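Local coordinates for protein carboxylesterase SOBER1 (Arabidopsis thaliana, PDB 6AVX) that hydrolyses carboxylic esters with a preference for short acyl chains, shows phospholipase A2 activity and restrains the plant hypersensitive response to the bacterial effector AvrBsT, at residues A[61-73]-A[162-174]. The protein carries 1 engineered substitution. Residues are numbered along the deposited sequence; the frame is centred on the assembly and turned at random.
Sequences DVPELPLKVGSPI and DRMVLFEAGQAAL. Engineered in segment 61-73: Leu-67 (natural residue Phe).
Glu-168 reaches from the first turn of helix 167-171 to the backbone of Val-69. With chi1 at 63°, the extended Glu-168 chain carries its carboxylate out to Val-69 N. Glu-168 OE1 accepts from Val-69 N at 2.9 Å, on its anti side and 24° out of the carboxylate plane. The Val-69 side chain crosses the Glu-168 chain at a slant, with Val-69 CG2 3.8 Å from Glu-168 CG. Val-69 CG2 also meets Ala-172 CB at 4.1 Å. The Lys-68 chain slants across that of Glu-168 too, its CE coming 3.6 Å from Glu-168 OE1. Lys-68 NZ stays 4.6 Å from Glu-168 OE1, so the opposite charges probably attract without a salt bridge.

Leu-67, an engineered residue, forms a single beta bridge with Val-165. Leu-67 N donates to Met-164 O (3.0 Å), and Leu-166 N, at the helix N-cap position, donates to Leu-67 O (3.0 Å). Leu-67 CB rests against both methyls of Val-165, the nearer being Val-165 CG1 at 4.0 Å. Beside them Pro-66, after a cis peptide bond, turns its CB to Met-164 O. Asp-162 OD1 accepts from Met-164 N in an Asx turn and also from Val-165 N, completing an Asx motif. This probably helps set the backbone that bridges to Leu-67.

Asp-162 belongs, by similarity, to the charge relay system and bonds His-194 through OD2. Val-165 touches Ser-108 and His-194, and Leu-67 touches Trp-134. The contact thus joins the loop between strand 54-57 and helix 75-94 to the loop and helix that follow strand 154-159 of the alpha/beta hydrolase sheet, while Phe-167 packs on strand 184-189.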
ATOM      1  N   ASP A  61      13.021   2.410  -6.366  1.00  6.77           N
ATOM      2  CA  ASP A  61      13.836   1.370  -6.969  1.00  6.62           C
ATOM      3  C   ASP A  61      13.672   0.068  -6.208  1.00  7.78           C
ATOM      4  O   ASP A  61      13.558   0.053  -4.980  1.00  8.52           O
ATOM      5  CB  ASP A  61      15.300   1.787  -7.008  1.00  8.43           C
ATOM      6  CG  ASP A  61      16.126   0.945  -7.957  1.00  9.41           C
ATOM      7  OD1 ASP A  61      15.561   0.276  -8.850  1.00  9.23           O
ATOM      8  OD2 ASP A  61      17.368   0.988  -7.796  1.00 13.35           O
ATOM      9  N   VAL A  62      13.694  -1.027  -6.959  1.00  8.88           N
ATOM     10  CA  VAL A  62      13.550  -2.392  -6.461  1.00 11.25           C
ATOM     11  C   VAL A  62      14.835  -3.116  -6.854  1.00 11.03           C
ATOM     12  O   VAL A  62      15.059  -3.368  -8.047  1.00 10.95           O
ATOM     13  CB  VAL A  62      12.310  -3.068  -7.064  1.00 10.69           C
ATOM     14  CG1 VAL A  62      12.199  -4.513  -6.587  1.00 13.51           C
ATOM     15  CG2 VAL A  62      11.054  -2.268  -6.724  1.00 13.31           C
ATOM     16  N   PRO A  63      15.725  -3.424  -5.911  1.00 11.80           N
ATOM     17  CA  PRO A  63      17.018  -4.010  -6.301  1.00 15.08           C
ATOM     18  C   PRO A  63      16.931  -5.427  -6.829  1.00 14.08           C
ATOM     19  O   PRO A  63      17.715  -5.788  -7.713  1.00 16.88           O
ATOM     20  CB  PRO A  63      17.842  -3.957  -5.005  1.00 19.87           C
ATOM     21  CG  PRO A  63      17.205  -2.910  -4.173  1.00 20.67           C
ATOM     22  CD  PRO A  63      15.738  -2.937  -4.520  1.00 14.67           C
ATOM     23  N   GLU A  64      16.003  -6.234  -6.330  1.00 13.94           N
ATOM     24  CA  GLU A  64      16.085  -7.670  -6.521  1.00 23.91           C
ATOM     25  C   GLU A  64      14.699  -8.272  -6.499  1.00 24.79           C
ATOM     26  O   GLU A  64      13.796  -7.795  -5.802  1.00 22.90           O
ATOM     27  CB  GLU A  64      16.870  -8.355  -5.397  1.00 33.40           C
ATOM     28  CG  GLU A  64      18.364  -8.416  -5.604  1.00 44.31           C
ATOM     29  CD  GLU A  64      19.011  -9.537  -4.808  1.00 61.36           C
ATOM     30  OE1 GLU A  64      18.279 -10.295  -4.134  1.00 51.85           O
ATOM     31  OE2 GLU A  64      20.253  -9.662  -4.857  1.00 71.21           O
ATOM     32  N   LEU A  65      14.563  -9.358  -7.241  1.00 24.43           N
ATOM     33  CA  LEU A  65      13.404 -10.203  -7.122  1.00 28.37           C
ATOM     34  C   LEU A  65      13.899 -11.632  -6.866  1.00 34.08           C
ATOM     35  O   LEU A  65      14.983 -12.021  -7.326  1.00 24.40           O
ATOM     36  CB  LEU A  65      12.550 -10.115  -8.381  1.00 21.59           C
ATOM     37  CG  LEU A  65      12.133  -8.692  -8.786  1.00 29.40           C
ATOM     38  CD1 LEU A  65      11.630  -8.661 -10.225  1.00 40.28           C
ATOM     39  CD2 LEU A  65      11.089  -8.090  -7.852  1.00 30.08           C
ATOM     40  N   PRO A  66      13.119 -12.417  -6.115  1.00 21.55           N
ATOM     41  CA  PRO A  66      11.830 -11.996  -5.560  1.00 13.36           C
ATOM     42  C   PRO A  66      12.030 -11.228  -4.282  1.00 18.58           C
ATOM     43  O   PRO A  66      13.122 -11.250  -3.705  1.00 16.56           O
ATOM     44  CB  PRO A  66      11.146 -13.322  -5.250  1.00 13.98           C
ATOM     45  CG  PRO A  66      12.297 -14.249  -4.898  1.00 17.97           C
ATOM     46  CD  PRO A  66      13.419 -13.831  -5.818  1.00 24.50           C
ATOM     47  N   LEU A  67      10.999 -10.544  -3.828  1.00 14.14           N
ATOM     48  CA  LEU A  67      11.059  -9.930  -2.516  1.00 15.10           C
ATOM     49  C   LEU A  67      10.879 -11.042  -1.497  1.00 20.00           C
ATOM     50  O   LEU A  67      10.006 -11.906  -1.643  1.00 14.25           O
ATOM     51  CB  LEU A  67       9.988  -8.854  -2.347  1.00 14.87           C
ATOM     52  CG  LEU A  67      10.274  -7.458  -2.932  1.00 14.56           C
ATOM     53  CD1 LEU A  67      11.408  -6.771  -2.190  1.00 17.61           C
ATOM     54  CD2 LEU A  67      10.565  -7.521  -4.405  1.00 17.38           C
ATOM     55  N   LYS A  68      11.748 -11.046  -0.498  1.00 21.95           N
ATOM     56  CA  LYS A  68      11.795 -12.097   0.496  1.00 22.54           C
ATOM     57  C   LYS A  68      12.167 -11.449   1.808  1.00 17.78           C
ATOM     58  O   LYS A  68      12.449 -10.249   1.881  1.00 23.83           O
ATOM     59  CB  LYS A  68      12.845 -13.158   0.148  1.00 42.96           C
ATOM     60  CG  LYS A  68      12.275 -14.305  -0.626  1.00 49.20           C
ATOM     61  CD  LYS A  68      13.299 -15.386  -0.953  1.00 54.83           C
ATOM     62  CE  LYS A  68      13.764 -16.138   0.283  1.00 37.33           C
ATOM     63  NZ  LYS A  68      15.244 -16.102   0.397  1.00 54.46           N
ATOM     64  N   VAL A  69      12.120 -12.253   2.864  1.00 21.58           N
ATOM     65  CA  VAL A  69      12.745 -11.829   4.100  1.00 24.27           C
ATOM     66  C   VAL A  69      14.236 -11.735   3.825  1.00 28.38           C
ATOM     67  O   VAL A  69      14.859 -12.700   3.365  1.00 29.26           O
ATOM     68  CB  VAL A  69      12.423 -12.806   5.232  1.00 22.17           C
ATOM     69  CG1 VAL A  69      13.069 -12.333   6.532  1.00 33.12           C
ATOM     70  CG2 VAL A  69      10.910 -12.956   5.406  1.00 22.78           C
ATOM     71  N   GLY A  70      14.800 -10.557   4.043  1.00 27.35           N
ATOM     72  CA  GLY A  70      16.212 -10.334   3.819  1.00 31.17           C
ATOM     73  C   GLY A  70      16.575  -9.866   2.430  1.00 47.40           C
ATOM     74  O   GLY A  70      17.769  -9.761   2.123  1.00 42.45           O
ATOM     75  N   SER A  71      15.594  -9.587   1.579  1.00 38.13           N
ATOM     76  CA  SER A  71      15.896  -9.064   0.258  1.00 35.87           C
ATOM     77  C   SER A  71      16.321  -7.600   0.374  1.00 34.59           C
ATOM     78  O   SER A  71      15.795  -6.867   1.218  1.00 29.35           O
ATOM     79  CB  SER A  71      14.668  -9.178  -0.650  1.00 27.97           C
ATOM     80  OG  SER A  71      14.347 -10.536  -0.906  1.00 41.65           O
ATOM     81  N   PRO A  72      17.276  -7.148  -0.440  1.00 39.27           N
ATOM     82  CA  PRO A  72      17.698  -5.743  -0.367  1.00 39.81           C
ATOM     83  C   PRO A  72      16.620  -4.778  -0.852  1.00 38.46           C
ATOM     84  O   PRO A  72      15.849  -5.073  -1.768  1.00 45.78           O
ATOM     85  CB  PRO A  72      18.936  -5.698  -1.272  1.00 35.24           C
ATOM     86  CG  PRO A  72      18.779  -6.849  -2.199  1.00 35.20           C
ATOM     87  CD  PRO A  72      18.069  -7.915  -1.416  1.00 34.53           C
ATOM     88  N   ILE A  73      16.593  -3.603  -0.216  1.00 25.08           N
ATOM     89  CA  ILE A  73      15.630  -2.528  -0.481  1.00 42.71           C
ATOM     90  C   ILE A  73      16.375  -1.187  -0.545  1.00 44.27           C
ATOM     91  O   ILE A  73      17.593  -1.179  -0.747  1.00 56.89           O
ATOM     92  CB  ILE A  73      14.501  -2.561   0.569  1.00 41.01           C
ATOM     93  CG1 ILE A  73      15.104  -2.645   1.976  1.00 37.24           C
ATOM     94  CG2 ILE A  73      13.574  -3.753   0.303  1.00 38.82           C
ATOM     95  CD1 ILE A  73      14.094  -2.703   3.094  1.00 38.11           C
ATOM     96  N   ASP A 162       2.432 -16.931  -3.726  1.00  8.24           N
ATOM     97  CA  ASP A 162       3.130 -15.861  -4.421  1.00  7.00           C
ATOM     98  C   ASP A 162       4.627 -16.156  -4.441  1.00  7.38           C
ATOM     99  O   ASP A 162       5.258 -16.295  -3.386  1.00  8.75           O
ATOM    100  CB  ASP A 162       2.838 -14.569  -3.660  1.00  7.13           C
ATOM    101  CG  ASP A 162       3.228 -13.313  -4.415  1.00  7.12           C
ATOM    102  OD1 ASP A 162       4.178 -13.334  -5.227  1.00  7.24           O
ATOM    103  OD2 ASP A 162       2.566 -12.268  -4.174  1.00  7.26           O
ATOM    104  N   ARG A 163       5.205 -16.234  -5.639  1.00  6.95           N
ATOM    105  CA  ARG A 163       6.634 -16.460  -5.833  1.00  7.79           C
ATOM    106  C   ARG A 163       7.344 -15.220  -6.340  1.00  7.99           C
ATOM    107  O   ARG A 163       8.533 -15.279  -6.665  1.00  9.38           O
ATOM    108  CB  ARG A 163       6.880 -17.646  -6.769  1.00 10.90           C
ATOM    109  CG  ARG A 163       6.314 -18.956  -6.218  1.00 13.72           C
ATOM    110  CD  ARG A 163       6.866 -20.185  -6.931  1.00 18.81           C
ATOM    111  NE  ARG A 163       8.333 -20.203  -6.954  1.00 22.01           N
ATOM    112  CZ  ARG A 163       9.083 -20.457  -8.027  1.00 26.16           C
ATOM    113  NH1 ARG A 163       8.530 -20.766  -9.191  1.00 24.31           N
ATOM    114  NH2 ARG A 163      10.405 -20.429  -7.928  1.00 38.84           N
ATOM    115  N   MET A 164       6.643 -14.092  -6.394  1.00  7.36           N
ATOM    116  CA  MET A 164       7.268 -12.837  -6.764  0.51  7.95           C
ATOM    117  C   MET A 164       7.533 -11.957  -5.563  1.00  6.71           C
ATOM    118  O   MET A 164       8.623 -11.386  -5.459  1.00  7.81           O
ATOM    119  CB  MET A 164       6.422 -12.108  -7.796  0.51  7.36           C
ATOM    120  CG  MET A 164       6.403 -12.883  -9.078  0.51 10.15           C
ATOM    121  SD  MET A 164       5.279 -12.234 -10.295  0.51  9.36           S
ATOM    122  CE  MET A 164       5.976 -10.601 -10.559  0.51 12.36           C
ATOM    123  N   VAL A 165       6.578 -11.864  -4.661  1.00  6.29           N
ATOM    124  CA  VAL A 165       6.760 -11.290  -3.337  1.00  7.06           C
ATOM    125  C   VAL A 165       6.333 -12.410  -2.407  1.00  6.62           C
ATOM    126  O   VAL A 165       5.142 -12.699  -2.266  1.00  6.93           O
ATOM    127  CB  VAL A 165       5.923 -10.028  -3.124  1.00  6.68           C
ATOM    128  CG1 VAL A 165       6.113  -9.519  -1.697  1.00  7.52           C
ATOM    129  CG2 VAL A 165       6.314  -8.959  -4.131  1.00  7.41           C
ATOM    130  N   LEU A 166       7.315 -13.121  -1.852  1.00  8.20           N
ATOM    131  CA  LEU A 166       7.014 -14.339  -1.125  1.00  9.44           C
ATOM    132  C   LEU A 166       6.073 -14.065   0.032  1.00  8.81           C
ATOM    133  O   LEU A 166       6.137 -13.024   0.683  1.00  8.93           O
ATOM    134  CB  LEU A 166       8.283 -14.983  -0.565  1.00 10.47           C
ATOM    135  CG  LEU A 166       9.351 -15.444  -1.543  1.00 18.60           C
ATOM    136  CD1 LEU A 166      10.070 -16.606  -0.899  1.00 40.22           C
ATOM    137  CD2 LEU A 166       8.827 -15.863  -2.876  1.00 18.09           C
ATOM    138  N   PHE A 167       5.206 -15.029   0.293  1.00  9.16           N
ATOM    139  CA  PHE A 167       4.272 -14.923   1.408  1.00 10.08           C
ATOM    140  C   PHE A 167       5.003 -14.594   2.708  1.00 10.24           C
ATOM    141  O   PHE A 167       4.509 -13.805   3.527  1.00 10.02           O
ATOM    142  CB  PHE A 167       3.492 -16.238   1.505  1.00 11.70           C
ATOM    143  CG  PHE A 167       2.393 -16.243   2.537  1.00 10.17           C
ATOM    144  CD1 PHE A 167       1.213 -15.547   2.333  1.00 10.48           C
ATOM    145  CD2 PHE A 167       2.522 -16.994   3.699  1.00 13.73           C
ATOM    146  CE1 PHE A 167       0.196 -15.577   3.263  1.00 10.47           C
ATOM    147  CE2 PHE A 167       1.504 -17.021   4.642  1.00 15.76           C
ATOM    148  CZ  PHE A 167       0.339 -16.314   4.418  1.00 13.14           C
ATOM    149  N   GLU A 168       6.202 -15.151   2.899  1.00 10.76           N
ATOM    150  CA  GLU A 168       6.966 -14.864   4.113  1.00 12.92           C
ATOM    151  C   GLU A 168       7.327 -13.385   4.236  1.00 12.59           C
ATOM    152  O   GLU A 168       7.477 -12.874   5.354  1.00 13.23           O
ATOM    153  CB  GLU A 168       8.241 -15.710   4.166  1.00 15.78           C
ATOM    154  CG  GLU A 168       9.222 -15.433   3.031  1.00 18.48           C
ATOM    155  CD  GLU A 168      10.639 -15.881   3.357  1.00 45.05           C
ATOM    156  OE1 GLU A 168      11.594 -15.141   3.029  1.00 28.14           O
ATOM    157  OE2 GLU A 168      10.794 -16.968   3.952  1.00 38.76           O
ATOM    158  N   ALA A 169       7.501 -12.682   3.117  1.00 10.84           N
ATOM    159  CA  ALA A 169       7.746 -11.247   3.185  1.00 10.26           C
ATOM    160  C   ALA A 169       6.531 -10.504   3.706  1.00 12.44           C
ATOM    161  O   ALA A 169       6.674  -9.475   4.378  1.00 13.86           O
ATOM    162  CB  ALA A 169       8.139 -10.705   1.816  1.00 12.92           C
ATOM    163  N   GLY A 170       5.330 -11.001   3.407  1.00 10.20           N
ATOM    164  CA  GLY A 170       4.132 -10.411   3.969  1.00 12.59           C
ATOM    165  C   GLY A 170       3.985 -10.745   5.438  1.00 11.13           C
ATOM    166  O   GLY A 170       3.695  -9.871   6.259  1.00 12.90           O
ATOM    167  N   GLN A 171       4.213 -12.006   5.800  1.00 11.81           N
ATOM    168  CA  GLN A 171       4.156 -12.388   7.206  1.00 13.61           C
ATOM    169  C   GLN A 171       5.138 -11.583   8.046  1.00 12.62           C
ATOM    170  O   GLN A 171       4.842 -11.268   9.200  1.00 12.40           O
ATOM    171  CB  GLN A 171       4.464 -13.874   7.355  1.00 12.57           C
ATOM    172  CG  GLN A 171       3.419 -14.808   6.763  1.00 17.06           C
ATOM    173  CD  GLN A 171       3.832 -16.266   6.895  1.00 19.52           C
ATOM    174  OE1 GLN A 171       4.872 -16.684   6.378  1.00 20.71           O
ATOM    175  NE2 GLN A 171       3.026 -17.043   7.608  1.00 21.74           N
ATOM    176  N   ALA A 172       6.288 -11.216   7.482  1.00 12.12           N
ATOM    177  CA  ALA A 172       7.285 -10.444   8.221  1.00 12.24           C
ATOM    178  C   ALA A 172       6.776  -9.072   8.624  1.00 13.40           C
ATOM    179  O   ALA A 172       7.324  -8.461   9.553  1.00 13.36           O
ATOM    180  CB  ALA A 172       8.546 -10.269   7.380  1.00 17.34           C
ATOM    181  N   ALA A 173       5.754  -8.555   7.955  1.00 10.84           N
ATOM    182  CA  ALA A 173       5.219  -7.265   8.350  1.00 10.04           C
ATOM    183  C   ALA A 173       4.618  -7.318   9.744  1.00 11.74           C
ATOM    184  O   ALA A 173       4.546  -6.293  10.424  1.00 11.94           O
ATOM    185  CB  ALA A 173       4.154  -6.817   7.357  1.00 12.37           C
ATOM    186  N   LEU A 174       4.167  -8.497  10.187  1.00 10.21           N
ATOM    187  CA  LEU A 174       3.441  -8.560  11.452  1.00 11.14           C
ATOM    188  C   LEU A 174       4.341  -8.245  12.633  1.00 10.11           C
ATOM    189  O   LEU A 174       3.984  -7.369  13.438  1.00 10.72           O
ATOM    190  CB  LEU A 174       2.713  -9.901  11.568  1.00 12.18           C
ATOM    191  CG  LEU A 174       1.636 -10.109  10.495  1.00 14.21           C
ATOM    192  CD1 LEU A 174       0.987 -11.482  10.613  1.00 18.47           C
ATOM    193  CD2 LEU A 174       0.581  -9.007  10.537  1.00 22.59           C
TER